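Local atomic coordinates of dTDP-glucose 4,6-dehydratase (Klebsiella pneumoniae, PDB entry 5U4Q), a protein that binds NAD in a Rossmann-type domain and probably catalyses NAD-dependent dehydration or epimerisation of a nucleotide-linked sugar, as relatives in the NAD-dependent epimerase/dehydratase family do. Residues V121-Y126 with D235-A240; S130-L135 with D145-P150; F220-D225 with P316-K321; V260-N265 with T301-Q306. All coordinates share one frame; numbering follows the deposited sequence.

Contact 1: V121-Y126 with D235-A240; sequences VKHLVY and DVIPQA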
# COMPACT_ATOMS: atom_id res chain seq x y z
N VAL A 121 21.18 7.52 -1.86
CA VAL A 121 21.55 6.13 -1.56
C VAL A 121 21.63 5.33 -2.87
O VAL A 121 20.73 5.42 -3.73
CB VAL A 121 20.56 5.52 -0.57
CG1 VAL A 121 20.66 3.99 -0.53
CG2 VAL A 121 20.78 6.13 0.79
N LYS A 122 22.71 4.57 -3.03
CA LYS A 122 22.95 3.88 -4.31
C LYS A 122 22.14 2.60 -4.53
O LYS A 122 22.00 2.17 -5.68
CB LYS A 122 24.44 3.63 -4.52
CG LYS A 122 25.19 4.95 -4.68
CD LYS A 122 26.61 4.76 -5.19
CE LYS A 122 27.23 6.11 -5.57
NZ LYS A 122 27.48 6.97 -4.39
N HIS A 123 21.65 1.99 -3.45
CA HIS A 123 20.81 0.80 -3.59
C HIS A 123 20.01 0.60 -2.31
O HIS A 123 20.59 0.60 -1.21
CB HIS A 123 21.63 -0.46 -3.87
CG HIS A 123 20.82 -1.65 -4.30
ND1 HIS A 123 21.34 -2.92 -4.31
CD2 HIS A 123 19.55 -1.75 -4.77
CE1 HIS A 123 20.42 -3.75 -4.78
NE2 HIS A 123 19.32 -3.07 -5.03
N LEU A 124 18.70 0.45 -2.46
CA LEU A 124 17.79 0.12 -1.36
C LEU A 124 17.24 -1.26 -1.62
O LEU A 124 16.56 -1.49 -2.62
CB LEU A 124 16.61 1.06 -1.31
CG LEU A 124 15.47 0.67 -0.34
CD1 LEU A 124 15.93 0.65 1.11
CD2 LEU A 124 14.30 1.61 -0.56
N VAL A 125 17.53 -2.18 -0.69
CA VAL A 125 16.98 -3.52 -0.69
C VAL A 125 15.99 -3.55 0.45
O VAL A 125 16.29 -3.04 1.53
CB VAL A 125 18.06 -4.60 -0.51
CG1 VAL A 125 17.44 -6.00 -0.46
CG2 VAL A 125 19.06 -4.53 -1.65
N TYR A 126 14.80 -4.13 0.23
CA TYR A 126 13.77 -4.06 1.28
C TYR A 126 12.97 -5.33 1.30
O TYR A 126 12.84 -6.02 0.28
CB TYR A 126 12.86 -2.81 1.10
CG TYR A 126 12.08 -2.82 -0.18
CD1 TYR A 126 12.67 -2.42 -1.37
CD2 TYR A 126 10.76 -3.31 -0.23
CE1 TYR A 126 11.98 -2.48 -2.58
CE2 TYR A 126 10.06 -3.35 -1.43
CZ TYR A 126 10.68 -2.97 -2.61
OH TYR A 126 10.01 -3.07 -3.80
N ASP A 235 24.71 -6.16 -3.80
CA ASP A 235 25.76 -5.76 -4.77
C ASP A 235 25.30 -5.74 -6.22
O ASP A 235 26.08 -5.34 -7.09
CB ASP A 235 26.98 -6.71 -4.70
CG ASP A 235 27.83 -6.52 -3.49
OD1 ASP A 235 27.74 -5.50 -2.78
OD2 ASP A 235 28.67 -7.43 -3.27
N VAL A 236 24.06 -6.14 -6.50
CA VAL A 236 23.55 -6.13 -7.86
C VAL A 236 22.58 -4.96 -7.94
O VAL A 236 21.46 -5.05 -7.44
CB VAL A 236 22.87 -7.45 -8.26
CG1 VAL A 236 22.33 -7.35 -9.68
CG2 VAL A 236 23.86 -8.62 -8.16
N ILE A 237 23.02 -3.87 -8.54
CA ILE A 237 22.25 -2.62 -8.58
C ILE A 237 21.36 -2.55 -9.83
O ILE A 237 21.86 -2.57 -10.95
CB ILE A 237 23.19 -1.42 -8.50
CG1 ILE A 237 24.00 -1.49 -7.18
CG2 ILE A 237 22.39 -0.12 -8.59
CD1 ILE A 237 24.94 -0.35 -6.95
N PRO A 238 20.02 -2.49 -9.65
CA PRO A 238 19.15 -2.43 -10.83
C PRO A 238 19.40 -1.20 -11.68
O PRO A 238 19.76 -0.17 -11.15
CB PRO A 238 17.74 -2.37 -10.22
CG PRO A 238 17.90 -3.04 -8.91
CD PRO A 238 19.22 -2.57 -8.42
N GLN A 239 19.27 -1.38 -12.99
CA GLN A 239 19.53 -0.33 -13.96
C GLN A 239 18.26 -0.00 -14.71
O GLN A 239 17.40 -0.84 -14.87
CB GLN A 239 20.57 -0.82 -14.96
CG GLN A 239 21.89 -1.18 -14.30
CD GLN A 239 22.53 0.01 -13.63
OE1 GLN A 239 22.62 1.10 -14.22
NE2 GLN A 239 22.96 -0.16 -12.39
N ALA A 240 18.19 1.22 -15.20
CA ALA A 240 17.08 1.65 -16.03
C ALA A 240 17.08 0.86 -17.35
O ALA A 240 18.14 0.40 -17.81
CB ALA A 240 17.20 3.12 -16.32
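The imidazole of H123 carries most of the close packing here. Its CG stands anti to the backbone N (chi1 -168°), which lays the ring against the chain that leaves helix 223-234. I237 CA sits over one face of that ring, while V125 CG2 covers the opposite face, 3.5 Å above the plane and offset toward the rim. The tightest approaches come at the ring's far end: H123 CE1 lies 3.1 Å from V236 O, and H123 NE2 is 3.4 Å from P238 CD, which meets the imidazole obliquely as the two side chains cross at about a right angle. No hydrogen bond joins the two segments. ND1 bonds L234 O and NE2 bonds T177 OG1, so this buried spot suits a flat ring whose two nitrogens, flanking CE1, can each take a polar partner.

Towards solvent the fit loosens. I237 CG2 reaches K122 O at 3.7 Å, and its side chain slides past H123 with CG1 no closer than 4.2 Å to ND1. K122, a natural surface residue, leads its ammonium end away. Within the loop, Q239 NE2 donates to I237 O at 3.0 Å.

Strand 123-129 runs between parallel strands 81-84 and 176-185; the loop after helix 223-234 passes beside it, I237 touching R81, P238 touching T177, and D235 forming a salt bridge with R81.

Contact 2: S130-L135 with D145-P150; sequences SSVYGL and DSVDHP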
# COMPACT_ATOMS: atom_id res chain seq x y z
N SER A 130 5.71 -13.02 0.74
CA SER A 130 4.89 -13.91 -0.05
C SER A 130 3.39 -13.69 0.18
O SER A 130 2.56 -14.16 -0.62
CB SER A 130 5.22 -15.37 0.28
OG SER A 130 4.88 -15.69 1.62
N SER A 131 3.02 -13.03 1.28
CA SER A 131 1.60 -12.77 1.52
C SER A 131 0.97 -11.90 0.41
O SER A 131 -0.27 -11.88 0.27
CB SER A 131 1.39 -12.13 2.90
OG SER A 131 1.99 -10.84 2.95
N VAL A 132 1.77 -11.18 -0.37
CA VAL A 132 1.20 -10.35 -1.46
C VAL A 132 0.45 -11.20 -2.48
O VAL A 132 -0.41 -10.67 -3.18
CB VAL A 132 2.23 -9.45 -2.18
CG1 VAL A 132 2.87 -8.49 -1.19
CG2 VAL A 132 3.29 -10.27 -2.93
N TYR A 133 0.76 -12.50 -2.54
CA TYR A 133 0.08 -13.41 -3.50
C TYR A 133 -1.40 -13.55 -3.19
O TYR A 133 -2.16 -13.92 -4.06
CB TYR A 133 0.84 -14.76 -3.65
CG TYR A 133 2.19 -14.53 -4.33
CD1 TYR A 133 2.26 -14.13 -5.66
CD2 TYR A 133 3.40 -14.68 -3.64
CE1 TYR A 133 3.44 -13.89 -6.28
CE2 TYR A 133 4.62 -14.45 -4.26
CZ TYR A 133 4.64 -14.05 -5.57
OH TYR A 133 5.81 -13.79 -6.22
N GLY A 134 -1.79 -13.23 -1.96
CA GLY A 134 -3.22 -13.13 -1.59
C GLY A 134 -4.10 -14.28 -2.04
O GLY A 134 -3.85 -15.41 -1.70
N LEU A 135 -5.13 -13.95 -2.81
CA LEU A 135 -6.11 -14.96 -3.28
C LEU A 135 -5.62 -15.80 -4.44
O LEU A 135 -6.34 -16.71 -4.88
CB LEU A 135 -7.41 -14.26 -3.68
CG LEU A 135 -8.27 -13.62 -2.56
CD1 LEU A 135 -9.40 -12.82 -3.17
CD2 LEU A 135 -8.78 -14.68 -1.61
N ASP A 145 3.06 -12.86 -11.62
CA ASP A 145 1.65 -12.96 -11.24
C ASP A 145 1.09 -11.65 -10.70
O ASP A 145 1.83 -10.81 -10.19
CB ASP A 145 1.42 -14.03 -10.17
CG ASP A 145 1.89 -15.43 -10.60
OD1 ASP A 145 2.15 -15.64 -11.81
OD2 ASP A 145 2.02 -16.29 -9.69
N SER A 146 -0.23 -11.49 -10.83
CA SER A 146 -0.88 -10.32 -10.27
C SER A 146 -0.87 -10.45 -8.77
O SER A 146 -0.89 -11.56 -8.22
CB SER A 146 -2.31 -10.17 -10.80
OG SER A 146 -3.12 -11.23 -10.37
N VAL A 147 -0.76 -9.31 -8.09
CA VAL A 147 -0.71 -9.26 -6.64
C VAL A 147 -1.58 -8.06 -6.21
O VAL A 147 -1.13 -7.15 -5.52
CB VAL A 147 0.76 -9.16 -6.15
CG1 VAL A 147 1.46 -10.50 -6.34
CG2 VAL A 147 1.53 -8.09 -6.90
N ASP A 148 -2.82 -8.12 -6.67
CA ASP A 148 -3.86 -7.10 -6.46
C ASP A 148 -4.91 -7.43 -5.42
O ASP A 148 -5.78 -6.59 -5.14
CB ASP A 148 -4.67 -6.98 -7.77
CG ASP A 148 -3.87 -6.43 -8.89
OD1 ASP A 148 -3.38 -5.30 -8.72
OD2 ASP A 148 -3.77 -7.10 -9.94
N HIS A 149 -4.85 -8.63 -4.87
CA HIS A 149 -5.93 -9.12 -4.00
C HIS A 149 -5.43 -9.63 -2.68
O HIS A 149 -5.58 -10.80 -2.35
CB HIS A 149 -6.71 -10.23 -4.74
CG HIS A 149 -7.37 -9.77 -5.98
ND1 HIS A 149 -6.80 -9.92 -7.23
CD2 HIS A 149 -8.57 -9.16 -6.18
CE1 HIS A 149 -7.61 -9.40 -8.14
NE2 HIS A 149 -8.69 -8.94 -7.53
N PRO A 150 -4.81 -8.74 -1.89
CA PRO A 150 -4.31 -9.18 -0.61
C PRO A 150 -5.42 -9.57 0.36
O PRO A 150 -6.52 -9.00 0.31
CB PRO A 150 -3.54 -7.93 -0.09
CG PRO A 150 -4.23 -6.80 -0.75
CD PRO A 150 -4.58 -7.31 -2.12
O HOH W 1 -1.12 -7.85 -2.68
O HOH W 2 -2.89 -10.88 -4.54
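V147 turns its CB toward the 3-10 turn 130-133, and the side chains of V132 and Y133 lie alongside it, pointing the same way. The valine's CG1 branch does the touching: it stands 3.9 Å from V132 CG2 and 3.8 Å from Y133 CD1, meeting the phenol ring obliquely. Valine suits the place because it is short and apolar: V147 CB lies 3.5 Å from V132 O, and the one methyl reaches both V132 and the ring. D145 CB comes to the edge of the same ring near CE1, while the tyrosine hydroxyl bonds N262 and R180 and its ring stacks with F141.

Further along, L135 and H149 cross at about a right angle, CD1 of the leucine 4.1 Å from CB of the histidine. Backbone takes over between them. L135 N donates to H149 O at 3.2 Å, in the plane of the carbonyl, and G134 CA adds a CH···O contact to that oxygen. Glycine fits G134 on two counts, its positive phi (47°) and the nearness of H149 O, into which a CB would run. Two waters bridge the backbones: both donate to V132 O, one also to V147 O, and the other accepts from H149 N.

Both segments belong to the connection from strand 123-129 to helix 153-172, which reaches the dimer interface on one side and brings the V132 side chain about 10 Å from the bound NAD. R180 of strand 176-185 touches V132 and V147, P150 packs on A155 of the helix, and H149 NE2 bonds T253 O of the second subunit.

Contact 3: F220-D225 with P316-K321; sequences FTYIDD and PQTSVK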
# COMPACT_ATOMS: atom_id res chain seq x y z
N PHE A 220 10.38 -23.12 3.77
CA PHE A 220 11.26 -22.76 4.88
C PHE A 220 12.69 -22.70 4.33
O PHE A 220 13.19 -23.67 3.75
CB PHE A 220 11.23 -23.85 5.98
CG PHE A 220 10.14 -23.71 7.02
CD1 PHE A 220 8.84 -23.37 6.69
CD2 PHE A 220 10.40 -24.06 8.35
CE1 PHE A 220 7.84 -23.31 7.67
CE2 PHE A 220 9.41 -24.00 9.33
CZ PHE A 220 8.13 -23.64 8.99
N THR A 221 13.37 -21.57 4.57
CA THR A 221 14.76 -21.42 4.16
C THR A 221 15.62 -21.12 5.37
O THR A 221 15.27 -20.28 6.18
CB THR A 221 14.95 -20.28 3.14
OG1 THR A 221 14.10 -20.47 2.04
CG2 THR A 221 16.38 -20.25 2.64
N TYR A 222 16.73 -21.86 5.48
CA TYR A 222 17.67 -21.64 6.58
C TYR A 222 18.30 -20.24 6.50
O TYR A 222 18.66 -19.75 5.42
CB TYR A 222 18.73 -22.75 6.60
CG TYR A 222 19.63 -22.66 7.79
CD1 TYR A 222 19.14 -22.96 9.06
CD2 TYR A 222 20.95 -22.26 7.68
CE1 TYR A 222 19.93 -22.86 10.19
CE2 TYR A 222 21.75 -22.18 8.81
CZ TYR A 222 21.23 -22.44 10.06
OH TYR A 222 22.05 -22.34 11.19
N ILE A 223 18.42 -19.62 7.67
CA ILE A 223 18.91 -18.24 7.74
C ILE A 223 20.22 -17.99 6.99
O ILE A 223 20.32 -17.00 6.29
CB ILE A 223 18.97 -17.75 9.22
CG1 ILE A 223 19.39 -16.27 9.29
CG2 ILE A 223 19.89 -18.62 10.07
CD1 ILE A 223 18.42 -15.30 8.65
N ASP A 224 21.20 -18.88 7.09
CA ASP A 224 22.46 -18.61 6.40
C ASP A 224 22.30 -18.52 4.88
O ASP A 224 23.02 -17.75 4.22
CB ASP A 224 23.54 -19.64 6.73
CG ASP A 224 24.07 -19.54 8.15
OD1 ASP A 224 23.62 -18.70 8.94
OD2 ASP A 224 24.96 -20.36 8.48
N ASP A 225 21.38 -19.31 4.32
CA ASP A 225 21.10 -19.28 2.89
C ASP A 225 20.45 -17.94 2.52
O ASP A 225 20.78 -17.36 1.49
CB ASP A 225 20.25 -20.48 2.49
CG ASP A 225 21.00 -21.77 2.61
OD1 ASP A 225 22.20 -21.79 2.27
OD2 ASP A 225 20.35 -22.78 2.94
N PRO A 316 19.79 -22.28 -2.12
CA PRO A 316 20.00 -22.71 -0.72
C PRO A 316 20.70 -24.06 -0.63
O PRO A 316 20.40 -24.96 -1.41
CB PRO A 316 18.58 -22.83 -0.17
CG PRO A 316 17.75 -21.94 -1.02
CD PRO A 316 18.37 -21.97 -2.38
N GLN A 317 21.65 -24.17 0.27
CA GLN A 317 22.44 -25.38 0.42
C GLN A 317 22.13 -26.18 1.69
O GLN A 317 22.59 -27.31 1.81
CB GLN A 317 23.94 -25.02 0.47
CG GLN A 317 24.46 -24.24 -0.73
CD GLN A 317 25.90 -23.74 -0.55
OE1 GLN A 317 26.50 -23.90 0.52
NE2 GLN A 317 26.44 -23.12 -1.59
N THR A 318 21.38 -25.60 2.64
CA THR A 318 21.21 -26.25 3.94
C THR A 318 20.04 -27.20 3.95
O THR A 318 18.92 -26.82 3.63
CB THR A 318 21.00 -25.21 5.05
OG1 THR A 318 22.06 -24.26 5.00
CG2 THR A 318 21.00 -25.89 6.46
N SER A 319 20.31 -28.46 4.31
CA SER A 319 19.24 -29.44 4.45
C SER A 319 18.42 -29.18 5.70
O SER A 319 18.87 -28.54 6.64
CB SER A 319 19.80 -30.87 4.57
OG SER A 319 20.63 -30.99 5.71
N VAL A 320 17.22 -29.73 5.71
CA VAL A 320 16.38 -29.69 6.91
C VAL A 320 17.11 -30.37 8.08
O VAL A 320 17.06 -29.87 9.22
CB VAL A 320 15.07 -30.47 6.64
CG1 VAL A 320 14.28 -30.70 7.93
CG2 VAL A 320 14.23 -29.72 5.62
N LYS A 321 17.75 -31.50 7.81
CA LYS A 321 18.47 -32.27 8.83
C LYS A 321 19.46 -31.36 9.55
O LYS A 321 19.44 -31.25 10.78
CB LYS A 321 19.19 -33.46 8.19
CG LYS A 321 20.00 -34.32 9.15
CD LYS A 321 20.59 -35.53 8.43
CE LYS A 321 21.33 -36.42 9.43
NZ LYS A 321 21.78 -37.71 8.83
O HOH W 3 17.66 -23.67 3.44
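The N-terminal turn of helix 223-234, entered directly from strand 220-222, here meets the loop that leads into the C-terminal helix 320-334, where S319 occupies the N-cap position and its OG bonds D322 N. D225 makes the direct hydrogen bonds between them. Its CG lies anti to the carbonyl carbon (chi1 -68°), bringing the carboxylate against the backbone of 316-318. OD1 accepts from Q317 N at 3.2 Å in an almost straight bond (176° at the hydrogen), the donor lying above the carboxylate plane. OD2 receives T318 N at 3.0 Å on its syn lone pair, and water 3 donates to it as well; T318 OG1 stands 3.1 Å away. An aspartate suits this buried place, where its two oxygens can take up adjacent peptide N-H groups; these donors would be expected to favour the charged form.

Packing surrounds the polar centre. P316 CB lies 3.6 Å from D225 OD2, and Y222 crosses T318 obliquely, with T318 CG2 3.8 Å from Y222 CG. The threonine's methyl thus lies against the ring, while its hydroxyl stands near the acid. Water 3 also accepts from Y222 N.

A carboxylate in the first turn of a helix therefore accepts two successive backbone N-H groups, and ties the loop before helix 320-334 to a strand-to-helix junction of the Rossmann-type, NAD-binding fold.

Contact 4: V260-N265 with T301-Q306; sequences VYNIGN and TSADTQ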
# COMPACT_ATOMS: atom_id res chain seq x y z
N VAL A 260 11.72 -6.78 -8.15
CA VAL A 260 11.15 -7.55 -7.04
C VAL A 260 11.47 -9.02 -7.36
O VAL A 260 11.32 -9.46 -8.50
CB VAL A 260 9.65 -7.34 -6.79
CG1 VAL A 260 9.20 -8.23 -5.64
CG2 VAL A 260 9.34 -5.87 -6.51
N TYR A 261 11.96 -9.76 -6.36
CA TYR A 261 12.26 -11.17 -6.49
C TYR A 261 11.65 -11.99 -5.36
O TYR A 261 11.60 -11.54 -4.20
CB TYR A 261 13.77 -11.43 -6.41
CG TYR A 261 14.55 -10.78 -7.52
CD1 TYR A 261 14.57 -11.32 -8.82
CD2 TYR A 261 15.27 -9.61 -7.29
CE1 TYR A 261 15.27 -10.69 -9.83
CE2 TYR A 261 15.96 -8.97 -8.31
CZ TYR A 261 15.96 -9.51 -9.58
OH TYR A 261 16.66 -8.87 -10.56
N ASN A 262 11.20 -13.20 -5.68
CA ASN A 262 10.91 -14.18 -4.64
C ASN A 262 12.23 -14.69 -4.06
O ASN A 262 13.21 -14.86 -4.79
CB ASN A 262 10.20 -15.42 -5.17
CG ASN A 262 8.76 -15.19 -5.53
OD1 ASN A 262 8.07 -14.34 -4.97
ND2 ASN A 262 8.26 -16.02 -6.44
N ILE A 263 12.26 -14.92 -2.76
CA ILE A 263 13.43 -15.52 -2.11
C ILE A 263 12.92 -16.66 -1.23
O ILE A 263 12.08 -16.44 -0.37
CB ILE A 263 14.25 -14.46 -1.37
CG1 ILE A 263 15.53 -15.09 -0.79
CG2 ILE A 263 13.44 -13.76 -0.28
CD1 ILE A 263 16.45 -14.07 -0.18
N GLY A 264 13.41 -17.86 -1.46
CA GLY A 264 12.89 -19.02 -0.73
C GLY A 264 13.55 -20.33 -1.13
O GLY A 264 14.58 -20.33 -1.79
N ASN A 265 12.92 -21.43 -0.76
CA ASN A 265 13.55 -22.76 -0.90
C ASN A 265 12.63 -23.71 -1.64
O ASN A 265 11.52 -24.01 -1.18
CB ASN A 265 13.87 -23.30 0.52
CG ASN A 265 14.59 -24.65 0.53
OD1 ASN A 265 14.92 -25.22 -0.52
ND2 ASN A 265 14.82 -25.17 1.73
N THR A 301 1.22 -25.97 -2.55
CA THR A 301 1.81 -24.65 -2.68
C THR A 301 3.28 -24.72 -3.10
O THR A 301 3.99 -25.65 -2.72
CB THR A 301 1.78 -23.89 -1.35
OG1 THR A 301 2.57 -24.59 -0.38
CG2 THR A 301 0.35 -23.76 -0.83
N SER A 302 3.71 -23.73 -3.87
CA SER A 302 5.10 -23.64 -4.35
C SER A 302 5.41 -22.25 -4.92
O SER A 302 4.50 -21.50 -5.29
CB SER A 302 5.40 -24.70 -5.41
OG SER A 302 4.46 -24.65 -6.46
N ALA A 303 6.69 -21.93 -4.98
CA ALA A 303 7.15 -20.62 -5.44
C ALA A 303 8.30 -20.73 -6.42
O ALA A 303 9.18 -21.61 -6.29
CB ALA A 303 7.58 -19.78 -4.25
N ASP A 304 8.31 -19.84 -7.40
CA ASP A 304 9.36 -19.79 -8.42
C ASP A 304 10.49 -18.84 -8.00
O ASP A 304 10.27 -17.63 -7.83
CB ASP A 304 8.75 -19.34 -9.76
CG ASP A 304 9.77 -19.27 -10.92
OD1 ASP A 304 10.96 -19.60 -10.75
OD2 ASP A 304 9.36 -18.88 -12.04
N THR A 305 11.70 -19.38 -7.87
CA THR A 305 12.87 -18.57 -7.56
C THR A 305 13.94 -18.59 -8.66
O THR A 305 15.11 -18.25 -8.41
CB THR A 305 13.49 -18.99 -6.22
OG1 THR A 305 13.85 -20.37 -6.28
CG2 THR A 305 12.50 -18.80 -5.10
N GLN A 306 13.55 -18.92 -9.90
CA GLN A 306 14.49 -18.87 -11.04
C GLN A 306 15.11 -17.48 -11.26
O GLN A 306 16.30 -17.38 -11.60
CB GLN A 306 13.81 -19.39 -12.35
CG GLN A 306 14.46 -19.00 -13.69
CD GLN A 306 14.00 -17.65 -14.27
OE1 GLN A 306 12.80 -17.38 -14.37
NE2 GLN A 306 14.94 -16.83 -14.70
O HOH W 4 15.13 -21.94 -3.83
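A single side-chain hydrogen bond leads this contact: N262 ND2 donates to D304 O at 2.9 Å, nearly straight at 166°. The acceptor lies almost in the plane of the asparagine amide, whereas the N-H approaches from above the plane of the carbonyl. T305 packs alongside through its methyl, CG2 coming within 4.1 Å of N262 CB and 3.9 Å of G264 N. G264 presents bare backbone to that methyl.

Outward from this shell, water 4 donates to G264 O at 2.7 Å and pairs with T305 OG1 at 3.2 Å, so the threonine presents its methyl to the strand and its hydroxyl to the water. The amide of N262 is set by its other end, where Y133 is the partner of OD1, and ND2 has a further, weak bond to F141 O; asparagine suits a buried strand position that must both give and accept. On the loop side, D304 OD1 accepts from Q306 N at 2.8 Å, an Asx turn that shapes the chain entering helix 306-312.

Strand 258-263 runs parallel to strand 176-185, and its I263 packs on helix 223-234 and on L308 of helix 306-312. The incoming loop is held at A303 against F182 and at S302 by backbone bonding to F141.

Overall arrangement
Contact 2 is the most buried of the four and also borders the second subunit; contact 1 is a surface contact, while contacts 3 and 4 are partly buried. Contacts 1, 3 and 4 all reach the main parallel sheet. Across the four contacts the chemistry changes with place: contact 1 relies on packing alone between its segments, contact 2 combines apolar packing with backbone and water bonds, contact 3 centres on a carboxylate, and contact 4 on an amide. Contact 4 links its neighbours by hydrogen bonds, through N262 to contact 2 and through N265 to F220 of contact 3. Contact 1 meets it by packing, Y126 against V260.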